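Local coordinates for protein alkaline phosphatase (Thermus thermophilus, PDB 7KWD) that probably hydrolyses phosphate monoesters, as a homodimeric enzyme of the alkaline phosphatase family that binds zinc and magnesium ions, at residues 43-48 and 315-320; 81-86 and 436-441; 99-104 and 456-461; 147-152 and 268-273. One frame throughout, in Å; residues are numbered along the deposited sequence.

Contact 1 of 4, residues 43-48 and 315-320. With ZN (zinc ion), chain E; MG (magnesium ion), chain D.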
loop_
_atom_site.group_PDB
_atom_site.type_symbol
_atom_site.label_atom_id
_atom_site.label_comp_id
_atom_site.label_asym_id
_atom_site.label_seq_id
_atom_site.Cartn_x
_atom_site.Cartn_y
_atom_site.Cartn_z
ATOM N N VAL A 43 9.481 -21.146 -1.361
ATOM C CA VAL A 43 9.028 -19.893 -0.756
ATOM C C VAL A 43 9.823 -18.752 -1.392
ATOM O O VAL A 43 11.045 -18.687 -1.240
ATOM C CB VAL A 43 9.202 -19.891 0.773
ATOM C CG1 VAL A 43 8.611 -18.612 1.375
ATOM C CG2 VAL A 43 8.570 -21.145 1.443
ATOM N N PHE A 44 9.130 -17.849 -2.073
ATOM C CA PHE A 44 9.737 -16.740 -2.813
ATOM C C PHE A 44 9.377 -15.479 -2.033
ATOM O O PHE A 44 8.225 -15.026 -2.061
ATOM C CB PHE A 44 9.234 -16.719 -4.255
ATOM C CG PHE A 44 9.973 -15.760 -5.150
ATOM C CD1 PHE A 44 11.021 -15.002 -4.716
ATOM C CD2 PHE A 44 9.529 -15.587 -6.480
ATOM C CE1 PHE A 44 11.657 -14.091 -5.526
ATOM C CE2 PHE A 44 10.197 -14.689 -7.329
ATOM C CZ PHE A 44 11.264 -13.941 -6.844
ATOM N N VAL A 45 10.354 -14.940 -1.306
ATOM C CA VAL A 45 10.147 -13.728 -0.510
ATOM C C VAL A 45 10.560 -12.516 -1.335
ATOM O O VAL A 45 11.694 -12.441 -1.812
ATOM C CB VAL A 45 10.944 -13.770 0.795
ATOM C CG1 VAL A 45 10.722 -12.467 1.578
ATOM C CG2 VAL A 45 10.572 -14.995 1.597
ATOM N N TYR A 46 9.631 -11.568 -1.487
ATOM C CA TYR A 46 9.912 -10.232 -1.995
ATOM C C TYR A 46 10.155 -9.336 -0.778
ATOM O O TYR A 46 9.223 -8.870 -0.136
ATOM C CB TYR A 46 8.733 -9.727 -2.820
ATOM C CG TYR A 46 8.593 -10.222 -4.251
ATOM C CD1 TYR A 46 8.443 -11.574 -4.545
ATOM C CD2 TYR A 46 8.505 -9.319 -5.307
ATOM C CE1 TYR A 46 8.260 -12.000 -5.842
ATOM C CE2 TYR A 46 8.306 -9.738 -6.612
ATOM C CZ TYR A 46 8.189 -11.074 -6.873
ATOM O OH TYR A 46 8.018 -11.502 -8.168
ATOM N N ASP A 47 11.417 -9.095 -0.435
ATOM C CA ASP A 47 11.725 -8.358 0.777
ATOM C C ASP A 47 11.439 -6.871 0.585
ATOM O O ASP A 47 11.935 -6.261 -0.356
ATOM C CB ASP A 47 13.184 -8.567 1.175
ATOM C CG ASP A 47 13.410 -8.272 2.616
ATOM O OD1 ASP A 47 13.067 -7.132 3.000
ATOM O OD2 ASP A 47 13.879 -9.177 3.366
ATOM N N GLY A 48 10.648 -6.295 1.477
ATOM C CA GLY A 48 10.364 -4.866 1.442
ATOM C C GLY A 48 9.406 -4.403 0.363
ATOM O O GLY A 48 9.267 -3.188 0.132
ATOM N N VAL A 315 5.508 -14.214 -1.300
ATOM C CA VAL A 315 5.107 -13.393 -0.171
ATOM C C VAL A 315 6.085 -12.242 -0.006
ATOM O O VAL A 315 7.303 -12.399 -0.192
ATOM C CB VAL A 315 5.040 -14.230 1.122
ATOM C CG1 VAL A 315 6.426 -14.679 1.528
ATOM C CG2 VAL A 315 4.332 -13.451 2.244
ATOM N N SER A 316 5.550 -11.089 0.362
ATOM C CA SER A 316 6.384 -9.996 0.840
ATOM C C SER A 316 6.485 -10.080 2.356
ATOM O O SER A 316 5.500 -10.419 3.030
ATOM C CB SER A 316 5.794 -8.645 0.434
ATOM O OG SER A 316 6.505 -7.609 1.106
ATOM N N ASP A 317 7.672 -9.760 2.912
ATOM C CA ASP A 317 7.801 -9.820 4.372
ATOM C C ASP A 317 7.374 -8.543 5.084
ATOM O O ASP A 317 7.086 -8.591 6.281
ATOM C CB ASP A 317 9.230 -10.201 4.787
ATOM C CG ASP A 317 10.245 -9.154 4.479
ATOM O OD1 ASP A 317 10.055 -8.309 3.574
ATOM O OD2 ASP A 317 11.293 -9.192 5.158
ATOM N N HIS A 318 7.328 -7.419 4.379
ATOM C CA HIS A 318 6.795 -6.149 4.862
ATOM C C HIS A 318 7.004 -5.139 3.734
ATOM O O HIS A 318 7.802 -5.366 2.813
ATOM C CB HIS A 318 7.507 -5.628 6.115
ATOM C CG HIS A 318 8.977 -5.576 5.923
ATOM N ND1 HIS A 318 9.597 -4.557 5.228
ATOM C CD2 HIS A 318 9.936 -6.471 6.217
ATOM C CE1 HIS A 318 10.882 -4.810 5.141
ATOM N NE2 HIS A 318 11.111 -5.954 5.750
ATOM N N ALA A 319 6.323 -4.012 3.851
ATOM C CA ALA A 319 6.520 -2.900 2.952
ATOM C C ALA A 319 7.667 -2.019 3.443
ATOM O O ALA A 319 7.961 -1.954 4.641
ATOM C CB ALA A 319 5.240 -2.068 2.843
ATOM N N THR A 320 8.301 -1.322 2.495
ATOM C CA THR A 320 9.384 -0.400 2.816
ATOM C C THR A 320 9.290 0.837 1.939
ATOM O O THR A 320 9.107 0.739 0.718
ATOM C CB THR A 320 10.747 -1.070 2.651
ATOM O OG1 THR A 320 10.804 -2.147 3.560
ATOM C CG2 THR A 320 11.902 -0.073 2.954
HETATM ZN ZN ZN E . 12.638 -7.482 5.130
HETATM MG MG MG D . 15.854 -10.004 3.565
HETATM O O HOH W 1 17.601 -11.178 3.840
HETATM O O HOH W 2 16.374 -9.136 5.237
HETATM O O HOH W 3 16.610 -8.089 2.482
#
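Asp47 and Asp317 converge on a zinc ion beyond a parallel bridge between Val45 and Val315. The strand pairing is documented by Val315 N donating to Phe44 O at 2.9 Å and by Tyr46 N donating back to Val315 O, while the Val45 and Val315 side chains lie side by side on one face. Followed outward, Asp47 starts with a CB directed away from residues 315-320, though still 4.0 Å from Asp317 OD1. Its CG is anti to the backbone N (chi1 -159°) and lies near both metals, to one side of the line joining them. OD1 is the close zinc ligand at 2.2 Å, and OD2, which binds magnesium at 2.1 Å, also leans toward the zinc. Asp317 brings its own carboxylate in at 71° to that plane, with OD2 2.2 Å from the zinc. Asp47 OD2 and Asp317 OD2 are 3.1 Å apart, each held by a metal ion, magnesium for the former and zinc for the latter. The other Asp317 oxygen, OD1, takes the N-H of Gly48 at 3.0 Å and lies above a face of the His318 ring, toward its rim; His318 NE2 is the third zinc ligand at 2.2 Å. Ser95, the predicted phosphoserine nucleophile, completes the zinc site. Since one carboxylate spans both ions, a shift of Asp47 would probably be felt at both sites.

Contact 2 of 4, residues 81-86 and 436-441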
loop_
_atom_site.group_PDB
_atom_site.type_symbol
_atom_site.label_atom_id
_atom_site.label_comp_id
_atom_site.label_asym_id
_atom_site.label_seq_id
_atom_site.Cartn_x
_atom_site.Cartn_y
_atom_site.Cartn_z
ATOM N N GLY A 81 -3.894 -12.995 -0.953
ATOM C CA GLY A 81 -4.433 -12.176 0.106
ATOM C C GLY A 81 -3.310 -11.333 0.697
ATOM O O GLY A 81 -2.380 -10.931 0.021
ATOM N N LEU A 82 -3.461 -11.084 1.993
ATOM C CA LEU A 82 -2.721 -10.052 2.677
ATOM C C LEU A 82 -2.221 -10.605 3.995
ATOM O O LEU A 82 -2.959 -11.336 4.678
ATOM C CB LEU A 82 -3.611 -8.846 2.960
ATOM C CG LEU A 82 -4.130 -8.030 1.785
ATOM C CD1 LEU A 82 -5.056 -6.905 2.293
ATOM C CD2 LEU A 82 -2.983 -7.498 0.987
ATOM N N ILE A 83 -0.996 -10.236 4.374
ATOM C CA ILE A 83 -0.517 -10.544 5.711
ATOM C C ILE A 83 -0.287 -9.268 6.509
ATOM O O ILE A 83 0.238 -8.278 5.992
ATOM C CB ILE A 83 0.758 -11.399 5.701
ATOM C CG1 ILE A 83 1.815 -10.796 4.779
ATOM C CG2 ILE A 83 0.445 -12.858 5.317
ATOM C CD1 ILE A 83 3.164 -11.381 5.070
ATOM N N ASN A 84 -0.634 -9.326 7.802
ATOM C CA ASN A 84 -0.165 -8.342 8.775
ATOM C C ASN A 84 1.281 -8.657 9.155
ATOM O O ASN A 84 1.652 -9.821 9.360
ATOM C CB ASN A 84 -1.066 -8.342 10.016
ATOM C CG ASN A 84 -2.257 -7.421 9.868
ATOM O OD1 ASN A 84 -2.175 -6.352 9.244
ATOM N ND2 ASN A 84 -3.383 -7.823 10.436
ATOM N N THR A 85 2.113 -7.611 9.227
ATOM C CA THR A 85 3.547 -7.799 9.391
ATOM C C THR A 85 4.070 -7.347 10.744
ATOM O O THR A 85 5.276 -7.457 10.994
ATOM C CB THR A 85 4.292 -7.031 8.309
ATOM O OG1 THR A 85 3.933 -5.632 8.415
ATOM C CG2 THR A 85 3.909 -7.557 6.952
ATOM N N TYR A 86 3.221 -6.800 11.599
ATOM C CA TYR A 86 3.711 -6.306 12.876
ATOM C C TYR A 86 4.406 -7.399 13.684
ATOM O O TYR A 86 4.052 -8.583 13.643
ATOM C CB TYR A 86 2.589 -5.682 13.687
ATOM C CG TYR A 86 1.343 -6.489 13.919
ATOM C CD1 TYR A 86 1.237 -7.364 14.991
ATOM C CD2 TYR A 86 0.229 -6.296 13.123
ATOM C CE1 TYR A 86 0.050 -8.067 15.229
ATOM C CE2 TYR A 86 -0.932 -6.976 13.348
ATOM C CZ TYR A 86 -1.017 -7.862 14.405
ATOM O OH TYR A 86 -2.188 -8.533 14.626
ATOM N N SER A 436 2.077 -1.325 6.576
ATOM C CA SER A 436 1.056 -1.802 5.651
ATOM C C SER A 436 0.996 -3.333 5.590
ATOM O O SER A 436 2.039 -4.002 5.496
ATOM C CB SER A 436 1.378 -1.253 4.249
ATOM O OG SER A 436 0.633 -1.958 3.265
ATOM N N PRO A 437 -0.184 -3.918 5.497
ATOM C CA PRO A 437 -0.250 -5.335 5.102
ATOM C C PRO A 437 0.219 -5.509 3.661
ATOM O O PRO A 437 0.120 -4.594 2.840
ATOM C CB PRO A 437 -1.727 -5.692 5.272
ATOM C CG PRO A 437 -2.453 -4.388 5.287
ATOM C CD PRO A 437 -1.503 -3.362 5.820
ATOM N N VAL A 438 0.779 -6.683 3.361
ATOM C CA VAL A 438 1.443 -6.905 2.082
ATOM C C VAL A 438 1.038 -8.257 1.492
ATOM O O VAL A 438 0.291 -9.035 2.084
ATOM C CB VAL A 438 2.978 -6.813 2.216
ATOM C CG1 VAL A 438 3.358 -5.371 2.522
ATOM C CG2 VAL A 438 3.447 -7.762 3.309
ATOM N N MET A 439 1.562 -8.498 0.295
ATOM C CA MET A 439 1.135 -9.593 -0.566
ATOM C C MET A 439 1.438 -10.972 0.002
ATOM O O MET A 439 2.531 -11.245 0.483
ATOM C CB MET A 439 1.845 -9.455 -1.903
ATOM C CG MET A 439 1.674 -10.612 -2.855
ATOM S SD MET A 439 2.620 -10.326 -4.361
ATOM C CE MET A 439 4.245 -10.691 -3.877
ATOM N N LEU A 440 0.455 -11.875 -0.135
ATOM C CA LEU A 440 0.649 -13.312 0.047
ATOM C C LEU A 440 -0.073 -14.028 -1.086
ATOM O O LEU A 440 -1.274 -13.809 -1.286
ATOM C CB LEU A 440 0.096 -13.794 1.382
ATOM C CG LEU A 440 -0.081 -15.298 1.611
ATOM C CD1 LEU A 440 1.242 -16.098 1.600
ATOM C CD2 LEU A 440 -0.738 -15.476 2.946
ATOM N N LEU A 441 0.648 -14.897 -1.786
ATOM C CA LEU A 441 0.135 -15.530 -2.999
ATOM C C LEU A 441 0.530 -16.996 -3.044
ATOM O O LEU A 441 1.681 -17.338 -2.771
ATOM C CB LEU A 441 0.676 -14.820 -4.245
ATOM C CG LEU A 441 0.681 -15.486 -5.626
ATOM C CD1 LEU A 441 -0.706 -15.496 -6.191
ATOM C CD2 LEU A 441 1.590 -14.690 -6.547
HETATM O O HOH W 4 4.530 -3.927 6.318
#
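Val438 O accepts the N-H of Ile83 of the neighbouring strand at 2.9 Å (160° at the hydrogen) and has a CA-H...O contact from Leu82. Val438 N returns a bond to Ile83 O at 3.1 Å, and Gly81 and Leu440 exchange a second reciprocal pair. Two hydrogen-bonded pairs thus flank the non-hydrogen-bonded pair Leu82-Met439, the signature of antiparallel strands; the short strand pieces 81-84 and 438-441 run 125° apart, consistent with a marked twist. Ile83, Val438 and Leu440 share one face. There CG1 of Ile83 lies between the backbone N and the carbonyl carbon (chi1 50°), which sets it against CG2 of Val438 at 3.7 Å. The other branch, CG2 of Ile83, meets Leu440 CD2 at 3.7 Å, these two side chains crossing at about a right angle. Val438 CG2 is in turn touched by Thr85 CG2. Beyond the strand pairing, a water accepts from Thr85 OG1 at 2.8 Å and donates to Ser436 O at 2.6 Å, extending the link through a single bridging molecule. Trp51 of the second subunit packs on Leu82 and Pro437, and Gln58 of that subunit donates to Asn84 OD1, placing this pairing of strands at the dimer interface. Strand 80-84 also pairs with strand 454-456, while strand 438-443 also pairs with strand 310-325, and Met439 turns to helix 70-75.

Contact 3 of 4, residues 99-104 and 456-461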
loop_
_atom_site.group_PDB
_atom_site.type_symbol
_atom_site.label_atom_id
_atom_site.label_comp_id
_atom_site.label_asym_id
_atom_site.label_seq_id
_atom_site.Cartn_x
_atom_site.Cartn_y
_atom_site.Cartn_z
ATOM N N GLY A 99 10.827 -12.785 9.222
ATOM C CA GLY A 99 11.216 -14.129 8.838
ATOM C C GLY A 99 10.870 -15.139 9.907
ATOM O O GLY A 99 10.401 -16.241 9.605
ATOM N N ASN A 100 11.089 -14.768 11.173
ATOM C CA ASN A 100 10.716 -15.630 12.286
ATOM C C ASN A 100 9.232 -15.968 12.269
ATOM O O ASN A 100 8.842 -17.103 12.559
ATOM C CB ASN A 100 11.049 -14.949 13.603
ATOM C CG ASN A 100 12.519 -14.959 13.910
ATOM O OD1 ASN A 100 13.306 -15.543 13.178
ATOM N ND2 ASN A 100 12.897 -14.301 15.006
ATOM N N ALA A 101 8.391 -14.986 11.970
ATOM C CA ALA A 101 6.959 -15.244 11.907
ATOM C C ALA A 101 6.684 -16.311 10.874
ATOM O O ALA A 101 5.923 -17.255 11.120
ATOM C CB ALA A 101 6.203 -13.954 11.581
ATOM N N PHE A 102 7.319 -16.185 9.701
ATOM C CA PHE A 102 7.169 -17.203 8.670
ATOM C C PHE A 102 7.698 -18.561 9.136
ATOM O O PHE A 102 7.044 -19.599 8.953
ATOM C CB PHE A 102 7.919 -16.805 7.399
ATOM C CG PHE A 102 7.384 -15.590 6.692
ATOM C CD1 PHE A 102 6.147 -15.053 6.996
ATOM C CD2 PHE A 102 8.134 -14.995 5.692
ATOM C CE1 PHE A 102 5.663 -13.957 6.314
ATOM C CE2 PHE A 102 7.658 -13.896 5.021
ATOM C CZ PHE A 102 6.416 -13.375 5.327
ATOM N N SER A 103 8.925 -18.578 9.678
ATOM C CA SER A 103 9.640 -19.841 9.844
ATOM C C SER A 103 9.346 -20.499 11.176
ATOM O O SER A 103 9.553 -21.702 11.302
ATOM C CB SER A 103 11.158 -19.652 9.725
ATOM O OG SER A 103 11.623 -18.907 10.825
ATOM N N CYS A 104 8.860 -19.741 12.160
ATOM C CA CYS A 104 8.611 -20.275 13.484
ATOM C C CYS A 104 7.159 -20.185 13.919
ATOM O O CYS A 104 6.779 -20.922 14.819
ATOM C CB CYS A 104 9.498 -19.573 14.522
ATOM S SG CYS A 104 11.265 -19.730 14.192
ATOM N N ASP A 456 -2.509 -13.284 9.495
ATOM C CA ASP A 456 -1.314 -12.830 10.197
ATOM C C ASP A 456 -0.092 -13.434 9.538
ATOM O O ASP A 456 -0.156 -14.520 8.966
ATOM C CB ASP A 456 -1.371 -13.207 11.672
ATOM C CG ASP A 456 -0.288 -12.533 12.475
ATOM O OD1 ASP A 456 -0.330 -11.285 12.586
ATOM O OD2 ASP A 456 0.605 -13.253 12.965
ATOM N N ASN A 457 1.044 -12.722 9.616
ATOM C CA ASN A 457 2.220 -13.284 8.959
ATOM C C ASN A 457 2.580 -14.649 9.550
ATOM O O ASN A 457 3.121 -15.510 8.836
ATOM C CB ASN A 457 3.383 -12.284 8.976
ATOM C CG ASN A 457 3.809 -11.801 10.367
ATOM O OD1 ASN A 457 3.252 -12.163 11.409
ATOM N ND2 ASN A 457 4.826 -10.959 10.368
ATOM N N THR A 458 2.213 -14.905 10.809
ATOM C CA THR A 458 2.513 -16.216 11.376
ATOM C C THR A 458 1.756 -17.325 10.663
ATOM O O THR A 458 2.098 -18.498 10.806
ATOM C CB THR A 458 2.162 -16.299 12.862
ATOM O OG1 THR A 458 0.810 -15.860 13.087
ATOM C CG2 THR A 458 3.130 -15.425 13.659
ATOM N N HIS A 459 0.723 -16.988 9.909
ATOM C CA HIS A 459 -0.012 -18.044 9.229
ATOM C C HIS A 459 0.805 -18.672 8.114
ATOM O O HIS A 459 0.527 -19.812 7.704
ATOM C CB HIS A 459 -1.314 -17.521 8.673
ATOM C CG HIS A 459 -2.254 -18.609 8.294
ATOM N ND1 HIS A 459 -2.686 -19.554 9.198
ATOM C CD2 HIS A 459 -2.785 -18.952 7.100
ATOM C CE1 HIS A 459 -3.476 -20.412 8.580
ATOM N NE2 HIS A 459 -3.560 -20.062 7.310
ATOM N N VAL A 460 1.821 -17.960 7.612
ATOM C CA VAL A 460 2.660 -18.572 6.602
ATOM C C VAL A 460 3.318 -19.828 7.162
ATOM O O VAL A 460 3.441 -20.850 6.463
ATOM C CB VAL A 460 3.682 -17.563 6.064
ATOM C CG1 VAL A 460 4.693 -18.326 5.274
ATOM C CG2 VAL A 460 2.942 -16.503 5.254
ATOM N N PHE A 461 3.698 -19.798 8.444
ATOM C CA PHE A 461 4.209 -20.999 9.101
ATOM C C PHE A 461 3.205 -22.149 9.048
ATOM O O PHE A 461 3.559 -23.274 8.700
ATOM C CB PHE A 461 4.550 -20.668 10.547
ATOM C CG PHE A 461 5.085 -21.836 11.337
ATOM C CD1 PHE A 461 6.374 -22.304 11.125
ATOM C CD2 PHE A 461 4.290 -22.463 12.291
ATOM C CE1 PHE A 461 6.878 -23.359 11.863
ATOM C CE2 PHE A 461 4.779 -23.528 13.015
ATOM C CZ PHE A 461 6.078 -23.970 12.812
#
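Phe102 and Asn457 cross at about a right angle, the phenyl and amide planes standing 82° apart. The ring turns its edge to the backbone of residues 456-461: Asn457 O lies in the ring plane, 3.6 Å from Phe102 CD1. Val460 comes in obliquely, its CB 3.6 Å from the same CD1, with its two methyls near the CG-CD1-CE1 side of the ring. Ala101 CB, one residue earlier, sits 3.4 Å from Asn457 CG and almost equally far from OD1 and ND2, a tight fit between a methyl and an amide. Phe461 is used differently. Its CG is anti to the backbone N (chi1 180°), and the ring lies against the end of helix 95-104, where Cys104 O stands 3.6 Å above the plane, over the centre, while Phe102 O lies at the edge. Thr458 adds a CA-H contact to Ala101 O at 3.6 Å, nearly straight at 169°. The turn carrying these groups is tied down by Asp456 OD2, which accepts from Thr458 OG1 at 2.6 Å and, as a capping bond, from Thr458 N at 3.2 Å. Lys107 forms a salt bridge with Asp456 OD1 and donates to Asn457 OD1. Helix 95-104 thus packs on the type I turn from Asp456 to His459 and the start of helix 459-468, with Phe102 also touching Ile83 of strand 80-84, Val315 of strand 310-325 and Phe152 of helix 147-153.

Contact 4 of 4, residues 147-152 and 268-273. With MG (magnesium ion), chain D.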
loop_
_atom_site.group_PDB
_atom_site.type_symbol
_atom_site.label_atom_id
_atom_site.label_comp_id
_atom_site.label_asym_id
_atom_site.label_seq_id
_atom_site.Cartn_x
_atom_site.Cartn_y
_atom_site.Cartn_z
ATOM N N ALA A 147 19.251 -12.001 7.178
ATOM C CA ALA A 147 18.210 -12.406 8.120
ATOM C C ALA A 147 17.174 -13.309 7.480
ATOM O O ALA A 147 16.735 -14.287 8.091
ATOM C CB ALA A 147 17.513 -11.182 8.690
ATOM N N THR A 148 16.770 -13.019 6.240
ATOM C CA THR A 148 15.619 -13.731 5.696
ATOM C C THR A 148 15.949 -15.191 5.447
ATOM O O THR A 148 15.202 -16.068 5.914
ATOM C CB THR A 148 15.128 -13.024 4.433
ATOM O OG1 THR A 148 14.706 -11.696 4.769
ATOM C CG2 THR A 148 13.972 -13.793 3.850
ATOM N N PRO A 149 17.024 -15.533 4.752
ATOM C CA PRO A 149 17.394 -16.956 4.643
ATOM C C PRO A 149 17.761 -17.553 5.977
ATOM O O PRO A 149 17.361 -18.692 6.294
ATOM C CB PRO A 149 18.598 -16.942 3.671
ATOM C CG PRO A 149 19.074 -15.529 3.644
ATOM C CD PRO A 149 17.857 -14.661 3.914
ATOM N N ALA A 150 18.502 -16.793 6.799
ATOM C CA ALA A 150 19.029 -17.404 8.011
ATOM C C ALA A 150 17.906 -17.747 8.975
ATOM O O ALA A 150 17.967 -18.772 9.672
ATOM C CB ALA A 150 20.060 -16.491 8.666
ATOM N N SER A 151 16.861 -16.906 9.027
ATOM C CA SER A 151 15.785 -17.145 9.978
ATOM C C SER A 151 15.047 -18.433 9.674
ATOM O O SER A 151 14.289 -18.911 10.517
ATOM C CB SER A 151 14.794 -15.987 9.955
ATOM O OG SER A 151 14.072 -16.006 8.713
ATOM N N PHE A 152 15.233 -18.996 8.471
ATOM C CA PHE A 152 14.560 -20.228 8.136
ATOM C C PHE A 152 15.307 -21.465 8.584
ATOM O O PHE A 152 14.689 -22.534 8.645
ATOM C CB PHE A 152 14.313 -20.345 6.632
ATOM C CG PHE A 152 13.047 -19.671 6.189
ATOM C CD1 PHE A 152 12.725 -18.417 6.659
ATOM C CD2 PHE A 152 12.178 -20.301 5.344
ATOM C CE1 PHE A 152 11.553 -17.788 6.271
ATOM C CE2 PHE A 152 11.002 -19.693 4.961
ATOM C CZ PHE A 152 10.694 -18.439 5.407
ATOM N N GLN A 268 14.071 -21.523 -0.320
ATOM C CA GLN A 268 13.739 -20.117 -0.195
ATOM C C GLN A 268 14.492 -19.366 -1.288
ATOM O O GLN A 268 15.708 -19.538 -1.452
ATOM C CB GLN A 268 14.107 -19.554 1.176
ATOM C CG GLN A 268 13.604 -18.105 1.355
ATOM C CD GLN A 268 14.227 -17.354 2.525
ATOM O OE1 GLN A 268 15.160 -16.578 2.352
ATOM N NE2 GLN A 268 13.668 -17.542 3.717
ATOM N N VAL A 269 13.766 -18.597 -2.080
ATOM C CA VAL A 269 14.345 -17.632 -3.004
ATOM C C VAL A 269 14.009 -16.269 -2.457
ATOM O O VAL A 269 12.840 -16.004 -2.167
ATOM C CB VAL A 269 13.780 -17.789 -4.426
ATOM C CG1 VAL A 269 14.440 -16.780 -5.383
ATOM C CG2 VAL A 269 13.953 -19.226 -4.893
ATOM N N GLU A 270 15.014 -15.398 -2.333
ATOM C CA GLU A 270 14.793 -14.064 -1.806
ATOM C C GLU A 270 15.208 -13.002 -2.808
ATOM O O GLU A 270 16.372 -12.959 -3.238
ATOM C CB GLU A 270 15.541 -13.803 -0.495
ATOM C CG GLU A 270 14.886 -12.583 0.218
ATOM C CD GLU A 270 15.814 -11.933 1.189
ATOM O OE1 GLU A 270 16.990 -12.367 1.249
ATOM O OE2 GLU A 270 15.359 -11.021 1.875
ATOM N N ALA A 271 14.253 -12.165 -3.199
ATOM C CA ALA A 271 14.549 -10.912 -3.884
ATOM C C ALA A 271 14.741 -9.907 -2.767
ATOM O O ALA A 271 13.852 -9.134 -2.420
ATOM C CB ALA A 271 13.430 -10.516 -4.832
ATOM N N GLY A 272 15.936 -9.965 -2.163
ATOM C CA GLY A 272 16.160 -9.287 -0.908
ATOM C C GLY A 272 16.538 -7.849 -0.993
ATOM O O GLY A 272 16.632 -7.181 0.054
ATOM N N ARG A 273 16.788 -7.318 -2.193
ATOM C CA ARG A 273 17.265 -5.944 -2.303
ATOM C C ARG A 273 16.195 -4.993 -2.818
ATOM O O ARG A 273 16.454 -3.784 -2.946
ATOM C CB ARG A 273 18.518 -5.885 -3.185
ATOM C CG ARG A 273 19.622 -6.866 -2.695
ATOM C CD ARG A 273 21.060 -6.394 -2.951
ATOM N NE ARG A 273 21.356 -5.221 -2.126
ATOM C CZ ARG A 273 22.291 -4.325 -2.412
ATOM N NH1 ARG A 273 23.048 -4.460 -3.497
ATOM N NH2 ARG A 273 22.452 -3.296 -1.603
HETATM MG MG MG D . 15.854 -10.004 3.565
HETATM O O HOH W 1 17.601 -11.178 3.840
HETATM O O HOH W 3 16.610 -8.089 2.482
HETATM O O HOH W 2 16.374 -9.136 5.237
#
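The magnesium site of the alkaline phosphatase brings Thr148, in the first turn of helix 147-153, against Glu270 of strand 265-271. Thr148 OG1 binds the ion at 2.4 Å and Glu270 OE2 at 2.0 Å; Asp47 OD2 and three waters bring the count to six ligands. The Glu270 chain is extended, which carries its carboxylate from the strand to the metal. Its second oxygen, OE1, accepts from a metal-bound water at 2.9 Å, and this water in turn accepts from Thr148 N at 3.1 Å, so the two segments are also joined through the ion's inner shell. Thr140 donates to the same OE1 from outside. Another metal-bound water donates to Gly272 O at 2.6 Å, bringing the backbone after the strand into the second shell. In the fold, strand 265-271 pairs in parallel with strands 40-46 and 135-140, and the helix segment runs nearly antiparallel to it (161°), with axes 9.2 Å apart at closest approach. Gln268 bridges that spacing two residues before Glu270, on the same side of the strand. Its NE2 donates to Thr148 O at 3.1 Å with a straight N-H (165°), approaching from above the carbonyl plane, while Ser151 OG donates from the opposite face. The same NE2 hangs 3.1 Å above the centre of the Phe152 ring, the amide standing almost upright on the phenyl plane (82°). Gln268 OE1 lies close to Pro149 N and CA and to CG2 of Thr148, with no hydrogen on Pro149 N to share.

In the fold
All four contacts are buried, but contacts 1 and 4 lie nearest the chain centre, about 5 and 7 Å from it, and hold the metals. They share the magnesium ion through Asp47, and their strands 40-46 and 265-271 are neighbours. Contact 2 sits about 14 Å out; its chemistry is backbone pairing with apolar side chains, and it meets the second subunit, which contacts 3 and 4 do not. It reaches contact 1 through Ser316 N and Met439 O, 3.0 Å apart. Contact 3, about 15 Å out, joins helices by aromatic and methyl packing. Phe102 CZ nevertheless lies 3.7 Å from Val315 CG2, and Ser103 OG lies 2.7 Å from Ser151 O, tying contact 3 to contacts 1 and 4.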